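Side-chain contacts in ABC transporter, substrate-binding protein (Clostridium perfringens, PDB 4EDP), which probably captures a solute outside the cell and delivers it to the membrane-spanning partner of an ABC importer: residues E46-E51 / K297-S302; E122-T127 / G133-L138. All coordinates share one frame; numbering follows the deposited sequence.

Overall arrangement
From the N terminus the chain makes strand 37-41 and then helix 46-61, whose first turns form one half of contact 1. It continues through the helices and strands of both lobes before helix 289-299 returns, and residues 297-302 close a loop of 245 intervening residues against residues 46-51. Contact 2 is nested inside that loop and is local: five residues separate 122-127 from 133-138, where helix 125-130 hands over to strand 135-145. The contact centres lie about 19 Å apart, yet their second segments meet, Thr137 OG1 probably hydrogen-bonding Ser302 O at 2.7 Å. Segment 297-302 thus touches helix 46-61 through Ala298 and Leu299, and strand 135-145 through Glu301 and Ser302.

Contact 1: E46-E51 / K297-S302; sequences EDVLKE and KALNES
Leu299 presents both of its methyl branches to the side of helix 46-61, one to Val48 and the other to Leu49. Leu299 CD2 approaches Val48, coming within 3.6 Å of Val48 CG1 and 4.0 Å of Val48 CB. These two side chains run past one another in opposite directions, each reaching alongside its partner. Leu299 CD1 instead meets Leu49 CD1 at 3.7 Å, and here the side chains cross at about a right angle, touching through one methyl each. The CB of Leu49 does not aim at the opposing segment, so its branched end does the reaching. Val48 has CG1 anti to its backbone N (chi1 -179°), which carries this methyl to Leu299 and to Ala298 CB, 4.0 Å from Val48 CG1. Contact 1 thus joins the opening turns of helix 46-61, near the start of the chain, to the C-terminal part of helix 289-299 on the surface of one lobe of the two-lobed solute-binding fold. No hydrogen bond spans it; three small apolar touches make the join. Ala298 also packs on Thr52, and Leu49 on Phe54, both of helix 46-61, and an acetate ion, probably from the crystallisation liquor, lies about 3 Å from the nearest side-chain atom of Leu49. Beyond Leu299 the chain departs from helical geometry at Asn300, which has positive phi. Directed away from the contact, Glu46 forms a salt bridge one helical turn on: Lys50 NZ meets Glu46 OE1 at 2.7 Å from the anti side, 21° out of the carboxylate plane.

Contact 2: E122-T127 / G133-L138; sequences EKAKST and GPAYTL
A tight helix-to-strand connection, from helix 125-130 into strand 135-145, is fastened by the hydroxyl of Thr127, which accepts a hydrogen bond from Ala135 N. Ala135 N lies 2.9 Å from Thr127 OG1, and the bond is nearly straight, with 163° at the hydrogen. The same hydroxyl gives its proton to the carbonyl of Ala124, three residues back, Thr127 OG1 to Ala124 O measuring 2.8 Å with a C=O...donor angle of 167°. OG1 thus donates to Ala124 O and accepts from Ala135 N, so two bonds fix the hydroxyl. A chi1 of 62° sets Thr127 OG1 between its backbone N and carbonyl carbon, and Thr127 CG2, beside the N, rests 4.0 Å from Ala135 CB. Ala124 O also receives Thr127 N, so one carbonyl holds both the backbone and the side chain of the threonine. Ala124 CB and Ala135 CB face each other at 4.4 Å, two short side chains across which segments 122-127 and 133-138 pack closely in the buried interior. Strand 135-145 pairs antiparallel with strands 262-269, 252-254 and 233-237, consistent with its being one of the strands that run between the lobes in solute-binding proteins. Pro134 and Tyr136 make backbone hydrogen bonds with Ile267 and Asn265, and Ala135 packs on Phe264. At the other end of the turn one water donates to Thr127 O at 2.7 Å and to Gly133 O at 2.9 Å, joining two carbonyls that could not bond each other. Past the corner at Tyr136, whose ring meets Tyr91 edge-to-face, Thr137 CG2 lies over one face of the Tyr136 ring, offset toward its rim.

Contact 1: E46-E51 / K297-S302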
ATOM      1  N   GLU A  46      10.521  -0.858  16.051  1.00 45.58           N
ATOM      2  CA  GLU A  46      11.736  -1.675  15.960  1.00 44.49           C
ATOM      3  C   GLU A  46      11.835  -2.825  16.972  1.00 43.50           C
ATOM      4  O   GLU A  46      12.173  -3.945  16.589  1.00 42.16           O
ATOM      5  CB  GLU A  46      12.970  -0.761  16.033  1.00 46.36           C
ATOM      6  CG  GLU A  46      14.281  -1.429  15.635  1.00 48.52           C
ATOM      7  CD  GLU A  46      15.430  -0.435  15.473  1.00 53.39           C
ATOM      8  OE1 GLU A  46      16.492  -0.826  14.935  1.00 56.45           O
ATOM      9  OE2 GLU A  46      15.267   0.739  15.863  1.00 56.26           O
ATOM     10  N   ASP A  47      11.566  -2.565  18.250  1.00 44.24           N
ATOM     11  CA  ASP A  47      11.622  -3.640  19.244  1.00 43.89           C
ATOM     12  C   ASP A  47      10.667  -4.778  18.902  1.00 40.58           C
ATOM     13  O   ASP A  47      11.053  -5.942  18.911  1.00 38.48           O
ATOM     14  CB  ASP A  47      11.329  -3.140  20.666  1.00 46.90           C
ATOM     15  CG  ASP A  47      12.502  -2.393  21.283  1.00 50.76           C
ATOM     16  OD1 ASP A  47      13.409  -1.969  20.532  1.00 53.20           O
ATOM     17  OD2 ASP A  47      12.514  -2.230  22.526  1.00 52.28           O
ATOM     18  N   VAL A  48       9.418  -4.436  18.601  1.00 39.24           N
ATOM     19  CA  VAL A  48       8.414  -5.441  18.273  1.00 37.15           C
ATOM     20  C   VAL A  48       8.796  -6.167  16.988  1.00 34.35           C
ATOM     21  O   VAL A  48       8.658  -7.388  16.876  1.00 31.87           O
ATOM     22  CB  VAL A  48       7.026  -4.801  18.101  1.00 37.53           C
ATOM     23  CG1 VAL A  48       5.990  -5.873  17.784  1.00 35.23           C
ATOM     24  CG2 VAL A  48       6.645  -4.033  19.351  1.00 39.28           C
ATOM     25  N   LEU A  49       9.295  -5.403  16.023  1.00 33.70           N
ATOM     26  CA  LEU A  49       9.707  -5.950  14.737  1.00 32.21           C
ATOM     27  C   LEU A  49      10.822  -6.983  14.915  1.00 31.83           C
ATOM     28  O   LEU A  49      10.774  -8.083  14.359  1.00 29.77           O
ATOM     29  CB  LEU A  49      10.169  -4.804  13.842  1.00 32.37           C
ATOM     30  CG  LEU A  49      10.569  -5.144  12.425  1.00 30.87           C
ATOM     31  CD1 LEU A  49       9.416  -5.844  11.690  1.00 28.40           C
ATOM     32  CD2 LEU A  49      10.984  -3.864  11.699  1.00 32.63           C
ATOM     33  N   LYS A  50      11.832  -6.615  15.694  1.00 32.72           N
ATOM     34  CA  LYS A  50      12.941  -7.519  15.983  1.00 33.19           C
ATOM     35  C   LYS A  50      12.447  -8.749  16.730  1.00 32.86           C
ATOM     36  O   LYS A  50      12.804  -9.873  16.406  1.00 31.52           O
ATOM     37  CB  LYS A  50      13.988  -6.808  16.836  1.00 35.48           C
ATOM     38  CG  LYS A  50      14.871  -5.814  16.099  1.00 37.78           C
ATOM     39  CD  LYS A  50      15.707  -5.021  17.099  1.00 43.69           C
ATOM     40  CE  LYS A  50      16.888  -4.327  16.439  1.00 45.94           C
ATOM     41  NZ  LYS A  50      16.474  -3.530  15.263  1.00 45.96           N
ATOM     42  N   GLU A  51      11.624  -8.516  17.743  1.00 33.68           N
ATOM     43  CA  GLU A  51      11.081  -9.580  18.574  1.00 34.56           C
ATOM     44  C   GLU A  51      10.212 -10.570  17.800  1.00 32.69           C
ATOM     45  O   GLU A  51      10.326 -11.788  17.958  1.00 32.97           O
ATOM     46  CB  GLU A  51      10.249  -8.940  19.688  1.00 37.13           C
ATOM     47  CG  GLU A  51       9.553  -9.916  20.606  1.00 41.42           C
ATOM     48  CD  GLU A  51       8.691  -9.210  21.645  1.00 48.53           C
ATOM     49  OE1 GLU A  51       8.673  -7.957  21.669  1.00 50.74           O
ATOM     50  OE2 GLU A  51       8.020  -9.910  22.426  1.00 52.31           O
ATOM     51  N   LYS A 297      -1.102  -9.696  14.059  1.00 22.73           N
ATOM     52  CA  LYS A 297      -1.428  -9.427  15.461  1.00 24.62           C
ATOM     53  C   LYS A 297      -0.522  -8.404  16.132  1.00 25.34           C
ATOM     54  O   LYS A 297      -0.999  -7.518  16.855  1.00 25.85           O
ATOM     55  CB  LYS A 297      -1.353 -10.733  16.253  1.00 26.27           C
ATOM     56  CG  LYS A 297      -2.292 -11.820  15.752  1.00 28.74           C
ATOM     57  CD  LYS A 297      -2.071 -13.127  16.486  1.00 31.70           C
ATOM     58  CE  LYS A 297      -2.862 -14.245  15.840  1.00 33.50           C
ATOM     59  NZ  LYS A 297      -2.614 -15.542  16.508  1.00 34.07           N
ATOM     60  N   ALA A 298       0.786  -8.522  15.919  1.00 25.27           N
ATOM     61  CA  ALA A 298       1.735  -7.640  16.596  1.00 26.84           C
ATOM     62  C   ALA A 298       2.033  -6.327  15.898  1.00 26.36           C
ATOM     63  O   ALA A 298       2.285  -5.320  16.565  1.00 26.29           O
ATOM     64  CB  ALA A 298       3.047  -8.390  16.855  1.00 27.89           C
ATOM     65  N   LEU A 299       2.007  -6.328  14.569  1.00 24.75           N
ATOM     66  CA  LEU A 299       2.356  -5.138  13.801  1.00 24.88           C
ATOM     67  C   LEU A 299       1.240  -4.584  12.916  1.00 23.18           C
ATOM     68  O   LEU A 299       1.474  -3.673  12.125  1.00 22.57           O
ATOM     69  CB  LEU A 299       3.572  -5.457  12.913  1.00 24.49           C
ATOM     70  CG  LEU A 299       4.863  -5.887  13.609  1.00 28.99           C
ATOM     71  CD1 LEU A 299       5.897  -6.368  12.588  1.00 29.95           C
ATOM     72  CD2 LEU A 299       5.398  -4.727  14.450  1.00 32.18           C
ATOM     73  N   ASN A 300       0.034  -5.112  13.057  1.00 23.12           N
ATOM     74  CA  ASN A 300      -1.105  -4.682  12.240  1.00 22.55           C
ATOM     75  C   ASN A 300      -0.830  -4.747  10.742  1.00 20.02           C
ATOM     76  O   ASN A 300      -1.247  -3.870   9.995  1.00 20.74           O
ATOM     77  CB  ASN A 300      -1.610  -3.294  12.649  1.00 23.86           C
ATOM     78  CG  ASN A 300      -2.137  -3.284  14.072  1.00 29.74           C
ATOM     79  OD1 ASN A 300      -2.546  -4.327  14.600  1.00 34.68           O
ATOM     80  ND2 ASN A 300      -2.122  -2.121  14.704  1.00 32.76           N
ATOM     81  N   GLU A 301      -0.120  -5.791  10.321  1.00 18.13           N
ATOM     82  CA  GLU A 301       0.155  -6.008   8.891  1.00 16.85           C
ATOM     83  C   GLU A 301      -0.902  -6.940   8.335  1.00 15.68           C
ATOM     84  O   GLU A 301      -1.045  -8.074   8.802  1.00 15.66           O
ATOM     85  CB  GLU A 301       1.546  -6.592   8.659  1.00 16.84           C
ATOM     86  CG  GLU A 301       2.671  -5.618   8.969  1.00 19.30           C
ATOM     87  CD  GLU A 301       4.060  -6.201   8.747  1.00 24.90           C
ATOM     88  OE1 GLU A 301       4.190  -7.396   8.400  1.00 22.40           O
ATOM     89  OE2 GLU A 301       5.032  -5.447   8.942  1.00 30.90           O
ATOM     90  N   SER A 302      -1.664  -6.458   7.361  1.00 14.09           N
ATOM     91  CA  SER A 302      -2.673  -7.279   6.721  1.00 14.10           C
ATOM     92  C   SER A 302      -1.938  -8.414   5.987  1.00 14.56           C
ATOM     93  O   SER A 302      -0.947  -8.180   5.284  1.00 15.84           O
ATOM     94  CB  SER A 302      -3.511  -6.489   5.720  1.00 13.98           C
ATOM     95  OG  SER A 302      -4.308  -5.487   6.352  1.00 15.45           O
TER

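Contact 2: E122-T127 / G133-L138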
ATOM      1  N   GLU A 122      -4.857 -14.418  -4.499  1.00 15.51           N
ATOM      2  CA  GLU A 122      -4.764 -14.139  -5.926  1.00 17.93           C
ATOM      3  C   GLU A 122      -4.320 -12.717  -6.261  1.00 16.41           C
ATOM      4  O   GLU A 122      -3.572 -12.522  -7.217  1.00 17.57           O
ATOM      5  CB  GLU A 122      -6.096 -14.414  -6.607  1.00 20.59           C
ATOM      6  CG  GLU A 122      -6.014 -14.249  -8.114  1.00 28.19           C
ATOM      7  CD  GLU A 122      -7.347 -14.330  -8.800  1.00 36.57           C
ATOM      8  OE1 GLU A 122      -8.274 -14.914  -8.215  1.00 40.51           O
ATOM      9  OE2 GLU A 122      -7.457 -13.810  -9.941  1.00 43.33           O
ATOM     10  N   LYS A 123      -4.776 -11.719  -5.507  1.00 14.92           N
ATOM     11  CA  LYS A 123      -4.346 -10.345  -5.778  1.00 14.58           C
ATOM     12  C   LYS A 123      -2.844 -10.135  -5.518  1.00 13.81           C
ATOM     13  O   LYS A 123      -2.142  -9.517  -6.335  1.00 12.57           O
ATOM     14  CB  LYS A 123      -5.161  -9.330  -4.976  1.00 14.63           C
ATOM     15  CG  LYS A 123      -6.638  -9.419  -5.190  1.00 18.24           C
ATOM     16  CD  LYS A 123      -7.046  -9.221  -6.610  1.00 21.26           C
ATOM     17  CE  LYS A 123      -8.540  -9.449  -6.738  1.00 26.08           C
ATOM     18  NZ  LYS A 123      -8.969  -9.361  -8.137  1.00 29.41           N
ATOM     19  N   ALA A 124      -2.366 -10.629  -4.380  1.00 13.14           N
ATOM     20  CA  ALA A 124      -0.952 -10.513  -4.014  1.00 13.08           C
ATOM     21  C   ALA A 124      -0.080 -11.281  -5.024  1.00 12.36           C
ATOM     22  O   ALA A 124       1.071 -10.907  -5.267  1.00 13.18           O
ATOM     23  CB  ALA A 124      -0.725 -11.008  -2.539  1.00 12.63           C
ATOM     24  N   LYS A 125      -0.610 -12.347  -5.613  0.60 12.72           N
ATOM     25  CA  LYS A 125       0.160 -13.109  -6.601  0.60 13.33           C
ATOM     26  C   LYS A 125       0.511 -12.291  -7.844  0.60 13.33           C
ATOM     27  O   LYS A 125       1.383 -12.670  -8.615  0.60 13.31           O
ATOM     28  CB  LYS A 125      -0.502 -14.446  -6.927  0.60 13.70           C
ATOM     29  CG  LYS A 125      -0.243 -15.483  -5.849  0.60 14.66           C
ATOM     30  CD  LYS A 125      -1.002 -16.779  -6.098  0.60 14.22           C
ATOM     31  CE  LYS A 125      -0.586 -17.856  -5.109  0.60 12.97           C
ATOM     32  NZ  LYS A 125      -1.386 -19.115  -5.231  0.60 15.07           N
ATOM     33  N   SER A 126      -0.145 -11.150  -8.037  1.00 13.85           N
ATOM     34  CA  SER A 126       0.256 -10.268  -9.134  1.00 13.67           C
ATOM     35  C   SER A 126       1.756  -9.877  -8.991  1.00 13.65           C
ATOM     36  O   SER A 126       2.449  -9.677  -9.991  1.00 14.46           O
ATOM     37  CB  SER A 126      -0.630  -9.020  -9.162  1.00 15.34           C
ATOM     38  OG  SER A 126      -0.468  -8.252  -7.982  1.00 15.87           O
ATOM     39  N   THR A 127       2.271  -9.757  -7.763  1.00 12.78           N
ATOM     40  CA  THR A 127       3.677  -9.422  -7.582  1.00 11.74           C
ATOM     41  C   THR A 127       4.573 -10.613  -7.938  1.00 13.10           C
ATOM     42  O   THR A 127       5.687 -10.425  -8.379  1.00 14.95           O
ATOM     43  CB  THR A 127       3.974  -8.909  -6.147  1.00 12.96           C
ATOM     44  OG1 THR A 127       3.690  -9.926  -5.195  1.00 12.58           O
ATOM     45  CG2 THR A 127       3.101  -7.692  -5.848  1.00 13.62           C
ATOM     46  N   GLY A 133      10.501  -9.131  -6.240  1.00 14.28           N
ATOM     47  CA  GLY A 133      10.095  -9.346  -4.875  1.00 15.23           C
ATOM     48  C   GLY A 133       8.607  -9.461  -4.647  1.00 13.89           C
ATOM     49  O   GLY A 133       7.844  -8.686  -5.188  1.00 13.89           O
ATOM     50  N   PRO A 134       8.190 -10.420  -3.814  1.00 13.97           N
ATOM     51  CA  PRO A 134       6.753 -10.579  -3.585  1.00 13.89           C
ATOM     52  C   PRO A 134       6.196  -9.646  -2.520  1.00 13.40           C
ATOM     53  O   PRO A 134       6.946  -9.159  -1.649  1.00 13.68           O
ATOM     54  CB  PRO A 134       6.651 -12.016  -3.056  1.00 13.79           C
ATOM     55  CG  PRO A 134       7.934 -12.229  -2.327  1.00 13.95           C
ATOM     56  CD  PRO A 134       8.979 -11.415  -3.074  1.00 14.77           C
ATOM     57  N   ALA A 135       4.895  -9.382  -2.595  1.00 13.28           N
ATOM     58  CA  ALA A 135       4.230  -8.637  -1.521  1.00 12.41           C
ATOM     59  C   ALA A 135       4.239  -9.513  -0.282  1.00 12.91           C
ATOM     60  O   ALA A 135       3.981 -10.698  -0.392  1.00 12.02           O
ATOM     61  CB  ALA A 135       2.775  -8.347  -1.869  1.00 12.81           C
ATOM     62  N   TYR A 136       4.507  -8.930   0.888  1.00 11.99           N
ATOM     63  CA  TYR A 136       4.426  -9.666   2.158  1.00 12.36           C
ATOM     64  C   TYR A 136       3.246  -9.120   3.001  1.00 12.86           C
ATOM     65  O   TYR A 136       2.881  -9.705   4.035  1.00 12.65           O
ATOM     66  CB  TYR A 136       5.741  -9.584   2.979  1.00 13.78           C
ATOM     67  CG  TYR A 136       6.032  -8.195   3.464  1.00 12.77           C
ATOM     68  CD1 TYR A 136       6.671  -7.276   2.643  1.00 15.40           C
ATOM     69  CD2 TYR A 136       5.592  -7.765   4.713  1.00 14.09           C
ATOM     70  CE1 TYR A 136       6.895  -5.981   3.058  1.00 15.79           C
ATOM     71  CE2 TYR A 136       5.828  -6.471   5.145  1.00 13.79           C
ATOM     72  CZ  TYR A 136       6.474  -5.586   4.313  1.00 16.81           C
ATOM     73  OH  TYR A 136       6.688  -4.284   4.725  1.00 20.20           O
ATOM     74  N   THR A 137       2.694  -7.971   2.603  1.00 12.43           N
ATOM     75  CA  THR A 137       1.552  -7.382   3.276  1.00 12.33           C
ATOM     76  C   THR A 137       0.814  -6.531   2.258  1.00 12.81           C
ATOM     77  O   THR A 137       1.355  -6.208   1.176  1.00 12.65           O
ATOM     78  CB  THR A 137       1.959  -6.517   4.499  1.00 12.36           C
ATOM     79  OG1 THR A 137       0.810  -6.192   5.282  1.00 15.65           O
ATOM     80  CG2 THR A 137       2.658  -5.202   4.042  1.00 12.54           C
ATOM     81  N   LEU A 138      -0.409  -6.152   2.606  1.00 14.10           N
ATOM     82  CA  LEU A 138      -1.245  -5.322   1.750  1.00 13.06           C
ATOM     83  C   LEU A 138      -2.048  -4.353   2.597  1.00 12.65           C
ATOM     84  O   LEU A 138      -2.166  -4.525   3.809  1.00 13.71           O
ATOM     85  CB  LEU A 138      -2.186  -6.199   0.902  1.00 12.30           C
ATOM     86  CG  LEU A 138      -3.250  -7.036   1.633  1.00 12.55           C
ATOM     87  CD1 LEU A 138      -4.463  -6.195   2.077  1.00 13.37           C
ATOM     88  CD2 LEU A 138      -3.754  -8.169   0.727  1.00 15.58           C
TER
HETATM   89  O   HOH W   1       7.594  -8.525  -8.090  1.00 16.17           O